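Local coordinates for protein O-methyltransferase, putative (Bacillus cereus, PDB 3DUW) that probably transfers a methyl group from S-adenosyl-L-methionine to a hydroxyl of an acceptor substrate, and binds the product S-adenosyl-L-homocysteine in its Rossmann-like fold, at residues Gly58-Leu63 / Leu80-Arg85; Phe49-Val54 / Leu76-Ser81; Pro133-Phe138 / Leu156-Thr161; Val162-Asn167 / Phe216-Val221. All blocks are in the same frame, centred on the assembly; numbering follows the deposited sequence.

Contact 1 (Gly58-Leu63 / Leu80-Arg85); sequences GARNIL and LSSGGR
Strands 61-65 and 85-90 begin side by side here, in the Rossmann-like sheet of this methyltransferase, where the first strand of the beta-alpha-beta unit 61-65/71-77/85-90 starts and the return from its helix enters the second. The register is fixed by a parallel bridge between Asn61 and Arg85. Arg85 N donates to Arg60 O over 2.9 Å, reaching the oxygen from above its carbonyl plane, and Ile62 N returns a nearly straight bond (177°) to Arg85 O, lying in that carbonyl plane. Gly84 CA sits 3.1 Å from Arg60 O as a CA-H...O contact; a CB at Gly84 would run into Leu80 CB. The side chains of Asn61 and Arg85 lie side by side on one face of the sheet. Arg85, its CG tucked over the backbone and flanked by N and C (chi1 59°), the chain then extended, brings NE to 2.8 Å from Asn61 OD1, a bent, weak bond with amide and guanidinium planes 30° apart. The other end of the Asn61 amide is held by ND2 donating to Pro133 O. Leu80 CD2, from the loop, meets Ile62 CD1 at 3.6 Å. A water accepts from Ser81 N and donates to Ala59 O. The two bonds are consistent with one flip state of the Asn61 amide, while the poor angle at Arg85 NE implies that the backbone pair carries most of the polar hold.

Contact 2 (Phe49-Val54 / Leu76-Ser81); sequences FLQLLV and LARGLS
Val54 lays its two methyls against different parts of the 76-81 segment. CG2, anti to its own carbonyl carbon, meets Leu76 CD2 at 3.7 Å, the two side chains crossing at about a right angle, whereas CG1, anti to the backbone N (chi1 163°), rests on the Gly79 peptide with Gly79 O 3.6 Å away. The same Leu76 methyl, CD2, also touches Leu50 CB at 3.8 Å, so it is shared between residues one helical turn apart on helix 44-57. Although the CB of Leu76 leads away from that helix, its branch returns to it because CG stands beside the backbone N (chi1 -70°). Gly79 brings the backbones closest, its CA 4.7 Å from Gln51 CA; a CB here would point at the helix and collide with Gln51 O and Val54 CG1. The turn that places it is a type I beta turn from Ala77 to Leu80, closed by Leu80 N to Ala77 O at 3.1 Å. Gln51 extends its chain past this glycine, with CG 3.9 Å from Gly79 CA, and Arg78 carries its guanidinium away from helix 44-57 to a salt bridge with Asp22. Phe136 of strand 136-139 covers Val54 and Leu76 from the sheet side. Helices 44-57 and 71-77, layered on the Phe136 face of the central sheet, belong to the alpha/beta/alpha sandwich of the Rossmann-like methyltransferase fold.

Contact 3 (Pro133-Phe138 / Leu156-Thr161); sequences PFDFIF and LSRPGT
Arg158 turns CG back over its own main chain, close to both N and C (chi1 67°), and then runs extended to NE, while Asp135 has CG beside its own N (chi1 -38°); together these torsions bring NE to 2.5 Å from Asp135 OD1. The salt bridge is bent: OD1 is met from above the carboxylate plane, and the two flat groups stand 44° apart. OD2, the other carboxylate oxygen, accepts from Arg60 N and, weakly, from Asn61 N, so Asp135 ties the entry of strand 61-65 to the 156-161 loop; this surrounding of donors would be expected to stabilise its anionic form. A straighter bond runs between backbones, from Phe134 N to Leu156 O at 2.9 Å, almost head-on to the carbonyl. Beside it, Leu156 CB lies in the plane of the Phe134 ring at its edge, 3.9 Å from CD2. Thr161 places OG1 2.7 Å from Phe134 O, and the same OG1 accepts from Arg158 N at 2.9 Å. Its methyl CG2 stays close to the same backbone and reaches Ile137 CD1, 4.0 Å away. Arg158 to Thr161 form a type II beta turn closed by Thr161 N to Arg158 O, with Gly160 at positive phi. A turn leading from helix 146-155 into strand 162-166 alongside the start of strand 136-139 is typical of a right-handed beta-alpha-beta crossover in the Rossmann-like fold.

Contact 4 (Val162-Asn167 / Phe216-Val221); sequences VIIGDN and FIMAVV
Four backbone hydrogen bonds join the strands in two reciprocal pairs. Ile163 N to Ala219 O and Ala219 N to Ile163 O are both 2.8 Å, the former entering from above the carbonyl plane and the latter within it. Gly165 and Ile217 exchange the second pair at 2.9 Å, and Gly165 N meets Ile217 O on a lone pair. Between them Ile164 and Met218, a selenomethionine, make a non-hydrogen-bonded pair, with Ile164 CA 3.3 Å from Ile217 O as a CA-H...O contact. The strand axes run antiparallel at 169°. On the face of Ile164, its CD1, turned back by chi2 of -67°, lies 3.6 Å from Met218 CG, the side chains alongside each other, and 4.3 Å from Phe216 CD2. On the face of Ile163 and Ala219, Ile163 CD1 crosses Val221 CG2 obliquely at 4.0 Å. Strand 136-139 borders 162-166 on its other edge, and strand 200-209 continues the sheet beyond 214-221. Helix 44-57 reaches the Ile164/Met218 face through Leu53, so this face lies under that helix and also meets the second subunit, with Met218 packing on Phe49 of that subunit.

Overall arrangement
All four contacts belong to one Rossmann-like unit built on a single mixed sheet. Contacts 1 and 3 meet where strands 61-65 and 136-139 run side by side, as Asn61 O lies 2.9 Å from Asp135 N; their centres are 11 Å apart. Contact 4 continues the sheet from contact 3 through Ile137 N and Val162 O, 2.8 Å apart, but does not touch contact 1. Contact 2 lies over this sheet, with Leu53 CD2 3.7 Å from Ile164 CD1 of contact 4, and it shares Leu80 and Ser81 with contact 1. Bound S-adenosyl-L-homocysteine touches Phe138 of contact 3 and lies about 6 Å from the side chains of Leu50 and Asp166, but about 11 Å from Ile62.

Contact 1 (Gly58-Leu63 / Leu80-Arg85)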
# COMPACT_ATOMS: atom_id res chain seq x y z
N GLY A 58 -6.52 7.99 9.17
CA GLY A 58 -7.44 8.91 9.80
C GLY A 58 -6.88 10.31 9.62
O GLY A 58 -6.99 11.16 10.51
N ALA A 59 -6.26 10.55 8.47
CA ALA A 59 -5.66 11.85 8.16
C ALA A 59 -6.71 12.95 8.19
O ALA A 59 -7.85 12.74 7.78
CB ALA A 59 -4.98 11.80 6.80
N ARG A 60 -6.29 14.13 8.64
CA ARG A 60 -7.18 15.27 8.73
C ARG A 60 -6.62 16.47 7.97
O ARG A 60 -7.35 17.41 7.66
CB ARG A 60 -7.41 15.64 10.20
CG ARG A 60 -8.46 16.71 10.42
CD ARG A 60 -9.38 16.34 11.57
NE ARG A 60 -8.65 16.09 12.81
CZ ARG A 60 -9.23 15.73 13.95
NH1 ARG A 60 -10.54 15.57 14.02
NH2 ARG A 60 -8.49 15.53 15.04
N ASN A 61 -5.32 16.44 7.67
CA ASN A 61 -4.69 17.55 6.95
C ASN A 61 -3.73 16.99 5.90
O ASN A 61 -2.61 16.59 6.20
CB ASN A 61 -3.95 18.44 7.95
CG ASN A 61 -3.57 19.78 7.36
OD1 ASN A 61 -4.30 20.34 6.55
ND2 ASN A 61 -2.43 20.31 7.78
N ILE A 62 -4.19 17.00 4.65
CA ILE A 62 -3.44 16.46 3.53
C ILE A 62 -2.77 17.49 2.65
O ILE A 62 -3.36 18.52 2.32
CB ILE A 62 -4.37 15.60 2.63
CG1 ILE A 62 -5.03 14.50 3.45
CG2 ILE A 62 -3.58 15.02 1.46
CD1 ILE A 62 -6.04 13.68 2.66
N LEU A 63 -1.53 17.20 2.26
CA LEU A 63 -0.78 18.07 1.36
C LEU A 63 -0.46 17.26 0.11
O LEU A 63 0.10 16.17 0.20
CB LEU A 63 0.54 18.52 2.01
CG LEU A 63 1.53 19.24 1.08
CD1 LEU A 63 0.92 20.56 0.60
CD2 LEU A 63 2.83 19.50 1.82
N LEU A 80 -11.30 11.75 3.75
CA LEU A 80 -11.43 12.58 4.95
C LEU A 80 -12.82 12.43 5.58
O LEU A 80 -13.74 11.93 4.94
CB LEU A 80 -11.20 14.05 4.60
CG LEU A 80 -9.87 14.43 3.95
CD1 LEU A 80 -9.94 15.86 3.45
CD2 LEU A 80 -8.73 14.26 4.94
N SER A 81 -12.96 12.89 6.82
CA SER A 81 -14.24 12.79 7.53
C SER A 81 -14.73 14.07 8.21
O SER A 81 -15.58 14.78 7.67
CB SER A 81 -14.17 11.66 8.57
OG SER A 81 -13.19 11.92 9.55
N SER A 82 -14.21 14.35 9.40
CA SER A 82 -14.60 15.54 10.17
C SER A 82 -14.39 16.83 9.39
O SER A 82 -15.03 17.07 8.36
CB SER A 82 -13.82 15.59 11.48
OG SER A 82 -14.07 14.45 12.27
N GLY A 83 -13.51 17.68 9.90
CA GLY A 83 -13.22 18.93 9.23
C GLY A 83 -11.90 18.79 8.51
O GLY A 83 -11.08 19.71 8.50
N GLY A 84 -11.69 17.63 7.91
CA GLY A 84 -10.46 17.37 7.19
C GLY A 84 -10.28 18.29 6.00
O GLY A 84 -11.26 18.80 5.45
N ARG A 85 -9.04 18.50 5.60
CA ARG A 85 -8.76 19.37 4.47
C ARG A 85 -7.61 18.88 3.62
O ARG A 85 -6.76 18.10 4.07
CB ARG A 85 -8.47 20.79 4.95
CG ARG A 85 -7.28 20.90 5.90
CD ARG A 85 -6.99 22.36 6.25
NE ARG A 85 -5.88 22.51 7.18
CZ ARG A 85 -5.41 23.68 7.61
NH1 ARG A 85 -5.97 24.81 7.19
NH2 ARG A 85 -4.40 23.73 8.46
O HOH W 1 -10.54 13.82 8.00

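Contact 2 (Phe49-Val54 / Leu76-Ser81)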
# COMPACT_ATOMS: atom_id res chain seq x y z
N PHE A 49 -6.41 3.29 -3.56
CA PHE A 49 -5.38 2.93 -2.60
C PHE A 49 -5.11 4.16 -1.73
O PHE A 49 -5.03 4.06 -0.51
CB PHE A 49 -4.10 2.51 -3.31
CG PHE A 49 -2.95 2.25 -2.37
CD1 PHE A 49 -2.84 1.04 -1.70
CD2 PHE A 49 -2.01 3.24 -2.13
CE1 PHE A 49 -1.80 0.82 -0.79
CE2 PHE A 49 -0.97 3.03 -1.22
CZ PHE A 49 -0.87 1.82 -0.56
N LEU A 50 -4.96 5.31 -2.37
CA LEU A 50 -4.70 6.54 -1.62
C LEU A 50 -5.86 6.87 -0.69
O LEU A 50 -5.65 7.21 0.48
CB LEU A 50 -4.47 7.71 -2.58
CG LEU A 50 -3.17 7.66 -3.38
CD1 LEU A 50 -3.18 8.78 -4.40
CD2 LEU A 50 -1.96 7.80 -2.46
N GLN A 51 -7.09 6.78 -1.19
CA GLN A 51 -8.26 7.07 -0.37
C GLN A 51 -8.28 6.17 0.87
O GLN A 51 -8.49 6.63 1.99
CB GLN A 51 -9.53 6.85 -1.18
CG GLN A 51 -10.80 7.18 -0.44
CD GLN A 51 -12.01 6.96 -1.32
OE1 GLN A 51 -12.38 5.83 -1.59
NE2 GLN A 51 -12.60 8.04 -1.78
N LEU A 52 -8.08 4.87 0.65
CA LEU A 52 -8.10 3.93 1.76
C LEU A 52 -6.97 4.19 2.75
O LEU A 52 -7.18 4.09 3.96
CB LEU A 52 -8.02 2.49 1.22
CG LEU A 52 -9.27 2.04 0.46
CD1 LEU A 52 -9.00 0.70 -0.22
CD2 LEU A 52 -10.46 1.94 1.41
N LEU A 53 -5.79 4.55 2.26
CA LEU A 53 -4.68 4.81 3.16
C LEU A 53 -4.99 6.03 4.02
O LEU A 53 -4.65 6.07 5.21
CB LEU A 53 -3.38 5.02 2.39
CG LEU A 53 -2.10 4.91 3.23
CD1 LEU A 53 -2.04 3.55 3.92
CD2 LEU A 53 -0.89 5.12 2.33
N VAL A 54 -5.63 7.03 3.42
CA VAL A 54 -6.02 8.23 4.16
C VAL A 54 -6.99 7.84 5.27
O VAL A 54 -6.89 8.32 6.40
CB VAL A 54 -6.68 9.26 3.22
CG1 VAL A 54 -7.44 10.31 4.03
CG2 VAL A 54 -5.61 9.94 2.37
N LEU A 76 -8.28 11.49 -2.57
CA LEU A 76 -7.73 11.83 -1.27
C LEU A 76 -8.76 12.52 -0.38
O LEU A 76 -8.94 12.16 0.78
CB LEU A 76 -6.50 12.74 -1.43
CG LEU A 76 -5.25 12.09 -2.03
CD1 LEU A 76 -4.26 13.17 -2.43
CD2 LEU A 76 -4.63 11.14 -1.02
N ALA A 77 -9.44 13.52 -0.94
CA ALA A 77 -10.44 14.27 -0.19
C ALA A 77 -11.58 13.37 0.29
O ALA A 77 -12.11 13.57 1.38
CB ALA A 77 -10.98 15.40 -1.03
N ARG A 78 -11.94 12.39 -0.52
CA ARG A 78 -13.03 11.50 -0.15
C ARG A 78 -12.65 10.56 1.00
O ARG A 78 -13.51 9.87 1.54
CB ARG A 78 -13.49 10.70 -1.37
CG ARG A 78 -14.30 11.53 -2.34
CD ARG A 78 -14.68 10.74 -3.57
NE ARG A 78 -15.66 11.46 -4.37
CZ ARG A 78 -16.15 11.01 -5.52
NH1 ARG A 78 -15.74 9.85 -6.01
NH2 ARG A 78 -17.05 11.73 -6.19
N GLY A 79 -11.38 10.56 1.37
CA GLY A 79 -10.93 9.72 2.47
C GLY A 79 -11.03 10.45 3.80
O GLY A 79 -10.87 9.84 4.86
N LEU A 80 -11.30 11.75 3.75
CA LEU A 80 -11.43 12.58 4.95
C LEU A 80 -12.82 12.43 5.58
O LEU A 80 -13.74 11.93 4.94
CB LEU A 80 -11.20 14.05 4.60
CG LEU A 80 -9.87 14.43 3.95
CD1 LEU A 80 -9.94 15.86 3.45
CD2 LEU A 80 -8.73 14.26 4.94
N SER A 81 -12.96 12.89 6.82
CA SER A 81 -14.24 12.79 7.53
C SER A 81 -14.73 14.07 8.21
O SER A 81 -15.58 14.78 7.67
CB SER A 81 -14.17 11.66 8.57
OG SER A 81 -13.19 11.92 9.55

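Contact 3 (Pro133-Phe138 / Leu156-Thr161)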
# COMPACT_ATOMS: atom_id res chain seq x y z
N PRO A 133 0.49 21.05 10.95
CA PRO A 133 1.31 20.03 10.28
C PRO A 133 0.42 19.13 9.44
O PRO A 133 -0.74 18.90 9.78
CB PRO A 133 1.94 19.28 11.45
CG PRO A 133 2.07 20.35 12.50
CD PRO A 133 0.74 21.06 12.40
N PHE A 134 0.97 18.62 8.34
CA PHE A 134 0.22 17.73 7.46
C PHE A 134 0.44 16.29 7.89
O PHE A 134 1.57 15.87 8.13
CB PHE A 134 0.67 17.94 6.02
CG PHE A 134 0.33 19.29 5.47
CD1 PHE A 134 -0.98 19.59 5.11
CD2 PHE A 134 1.30 20.28 5.34
CE1 PHE A 134 -1.32 20.86 4.64
CE2 PHE A 134 0.97 21.55 4.87
CZ PHE A 134 -0.34 21.84 4.52
N ASP A 135 -0.66 15.53 8.00
CA ASP A 135 -0.61 14.14 8.42
C ASP A 135 -0.39 13.16 7.27
O ASP A 135 -0.01 12.02 7.49
CB ASP A 135 -1.91 13.73 9.14
CG ASP A 135 -2.47 14.83 10.01
OD1 ASP A 135 -1.74 15.36 10.86
OD2 ASP A 135 -3.67 15.16 9.84
N PHE A 136 -0.65 13.62 6.05
CA PHE A 136 -0.52 12.76 4.87
C PHE A 136 -0.04 13.65 3.72
O PHE A 136 -0.64 14.68 3.43
CB PHE A 136 -1.89 12.15 4.55
CG PHE A 136 -1.85 11.04 3.54
CD1 PHE A 136 -1.68 11.32 2.18
CD2 PHE A 136 -2.01 9.72 3.93
CE1 PHE A 136 -1.68 10.29 1.24
CE2 PHE A 136 -2.01 8.69 2.99
CZ PHE A 136 -1.84 8.98 1.64
N ILE A 137 1.05 13.25 3.07
CA ILE A 137 1.63 14.03 1.98
C ILE A 137 1.83 13.17 0.74
O ILE A 137 2.49 12.12 0.79
CB ILE A 137 2.97 14.64 2.43
CG1 ILE A 137 2.76 15.45 3.72
CG2 ILE A 137 3.55 15.52 1.33
CD1 ILE A 137 4.03 15.98 4.34
N PHE A 138 1.27 13.62 -0.38
CA PHE A 138 1.37 12.91 -1.65
C PHE A 138 2.23 13.73 -2.60
O PHE A 138 1.86 14.83 -2.99
CB PHE A 138 -0.03 12.69 -2.24
CG PHE A 138 -0.05 11.91 -3.53
CD1 PHE A 138 0.72 10.76 -3.68
CD2 PHE A 138 -0.86 12.31 -4.59
CE1 PHE A 138 0.68 10.02 -4.87
CE2 PHE A 138 -0.91 11.58 -5.78
CZ PHE A 138 -0.14 10.43 -5.91
N LEU A 156 7.21 20.11 7.09
CA LEU A 156 5.80 20.39 7.36
C LEU A 156 5.04 19.20 7.94
O LEU A 156 3.81 19.21 7.99
CB LEU A 156 5.12 20.86 6.08
CG LEU A 156 5.78 22.08 5.43
CD1 LEU A 156 5.09 22.40 4.10
CD2 LEU A 156 5.70 23.27 6.37
N SER A 157 5.76 18.18 8.38
CA SER A 157 5.15 16.98 8.93
C SER A 157 5.06 16.97 10.46
O SER A 157 5.42 17.95 11.12
CB SER A 157 5.94 15.75 8.49
OG SER A 157 7.22 15.72 9.12
N ARG A 158 4.55 15.86 10.98
CA ARG A 158 4.43 15.64 12.42
C ARG A 158 4.77 14.16 12.60
O ARG A 158 4.72 13.39 11.64
CB ARG A 158 3.00 15.90 12.92
CG ARG A 158 1.94 14.92 12.42
CD ARG A 158 0.64 15.07 13.19
NE ARG A 158 -0.42 14.19 12.70
CZ ARG A 158 -0.38 12.86 12.74
NH1 ARG A 158 0.67 12.23 13.24
NH2 ARG A 158 -1.41 12.15 12.28
N PRO A 159 5.14 13.75 13.82
CA PRO A 159 5.46 12.33 14.00
C PRO A 159 4.24 11.51 13.58
O PRO A 159 3.13 11.78 14.03
CB PRO A 159 5.76 12.23 15.49
CG PRO A 159 6.36 13.57 15.79
CD PRO A 159 5.43 14.51 15.04
N GLY A 160 4.45 10.52 12.72
CA GLY A 160 3.35 9.70 12.27
C GLY A 160 2.87 10.06 10.87
O GLY A 160 2.07 9.34 10.29
N THR A 161 3.35 11.18 10.33
CA THR A 161 2.96 11.60 8.99
C THR A 161 3.32 10.54 7.95
O THR A 161 4.39 9.94 8.00
CB THR A 161 3.66 12.92 8.59
OG1 THR A 161 3.08 14.00 9.33
CG2 THR A 161 3.50 13.20 7.10

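Contact 4 (Val162-Asn167 / Phe216-Val221)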
# COMPACT_ATOMS: atom_id res chain seq x y z
N VAL A 162 2.40 10.31 7.03
CA VAL A 162 2.61 9.35 5.95
C VAL A 162 2.97 10.12 4.69
O VAL A 162 2.34 11.14 4.38
CB VAL A 162 1.33 8.53 5.67
CG1 VAL A 162 1.52 7.66 4.42
CG2 VAL A 162 1.01 7.65 6.87
N ILE A 163 4.00 9.66 3.98
CA ILE A 163 4.42 10.30 2.74
C ILE A 163 4.38 9.25 1.63
O ILE A 163 4.97 8.18 1.76
CB ILE A 163 5.86 10.84 2.84
CG1 ILE A 163 5.95 11.91 3.94
CG2 ILE A 163 6.29 11.43 1.49
CD1 ILE A 163 7.37 12.36 4.25
N ILE A 164 3.67 9.56 0.56
CA ILE A 164 3.60 8.66 -0.59
C ILE A 164 4.24 9.39 -1.75
O ILE A 164 3.88 10.53 -2.05
CB ILE A 164 2.14 8.34 -1.00
CG1 ILE A 164 1.45 7.52 0.10
CG2 ILE A 164 2.14 7.58 -2.32
CD1 ILE A 164 2.03 6.12 0.28
N GLY A 165 5.21 8.74 -2.39
CA GLY A 165 5.87 9.32 -3.55
C GLY A 165 5.53 8.43 -4.74
O GLY A 165 5.90 7.26 -4.76
N ASP A 166 4.82 8.98 -5.71
CA ASP A 166 4.41 8.21 -6.89
C ASP A 166 5.46 8.24 -7.99
O ASP A 166 6.34 9.11 -8.01
CB ASP A 166 3.09 8.79 -7.42
CG ASP A 166 2.39 7.86 -8.42
OD1 ASP A 166 2.57 6.63 -8.33
OD2 ASP A 166 1.63 8.38 -9.27
N ASN A 167 5.37 7.26 -8.89
CA ASN A 167 6.24 7.17 -10.06
C ASN A 167 7.73 7.13 -9.73
O ASN A 167 8.52 7.89 -10.30
CB ASN A 167 5.93 8.34 -10.99
CG ASN A 167 4.44 8.53 -11.21
OD1 ASN A 167 3.87 9.56 -10.85
ND2 ASN A 167 3.79 7.52 -11.78
N PHE A 216 5.72 2.97 -6.25
CA PHE A 216 5.61 4.06 -5.29
C PHE A 216 6.37 3.79 -4.00
O PHE A 216 6.63 2.64 -3.62
CB PHE A 216 4.14 4.33 -4.94
CG PHE A 216 3.49 3.22 -4.14
CD1 PHE A 216 3.06 2.06 -4.77
CD2 PHE A 216 3.32 3.35 -2.77
CE1 PHE A 216 2.46 1.03 -4.03
CE2 PHE A 216 2.73 2.33 -2.02
CZ PHE A 216 2.30 1.17 -2.66
N ILE A 217 6.72 4.89 -3.33
CA ILE A 217 7.38 4.84 -2.05
C ILE A 217 6.34 5.20 -0.99
O ILE A 217 5.49 6.07 -1.20
CB ILE A 217 8.54 5.87 -1.98
CG1 ILE A 217 9.82 5.26 -2.57
CG2 ILE A 217 8.77 6.32 -0.53
CD1 ILE A 217 10.92 6.27 -2.83
N MSE A 218 6.38 4.48 0.13
CA MSE A 218 5.51 4.77 1.25
C MSE A 218 6.46 4.93 2.43
O MSE A 218 7.21 4.01 2.76
CB MSE A 218 4.50 3.65 1.52
CG MSE A 218 3.57 3.96 2.69
SE MSE A 218 2.07 2.76 2.87
CE MSE A 218 2.94 1.37 3.89
N ALA A 219 6.43 6.11 3.03
CA ALA A 219 7.30 6.42 4.15
C ALA A 219 6.51 6.94 5.34
O ALA A 219 5.43 7.51 5.18
CB ALA A 219 8.33 7.46 3.73
N VAL A 220 7.06 6.72 6.53
CA VAL A 220 6.42 7.19 7.75
C VAL A 220 7.44 7.98 8.55
O VAL A 220 8.58 7.54 8.73
CB VAL A 220 5.90 6.01 8.60
CG1 VAL A 220 5.29 6.54 9.90
CG2 VAL A 220 4.86 5.23 7.82
N VAL A 221 7.03 9.15 9.02
CA VAL A 221 7.89 10.01 9.82
C VAL A 221 7.84 9.57 11.28
O VAL A 221 6.76 9.30 11.81
CB VAL A 221 7.44 11.48 9.72
CG1 VAL A 221 8.33 12.36 10.57
CG2 VAL A 221 7.47 11.93 8.26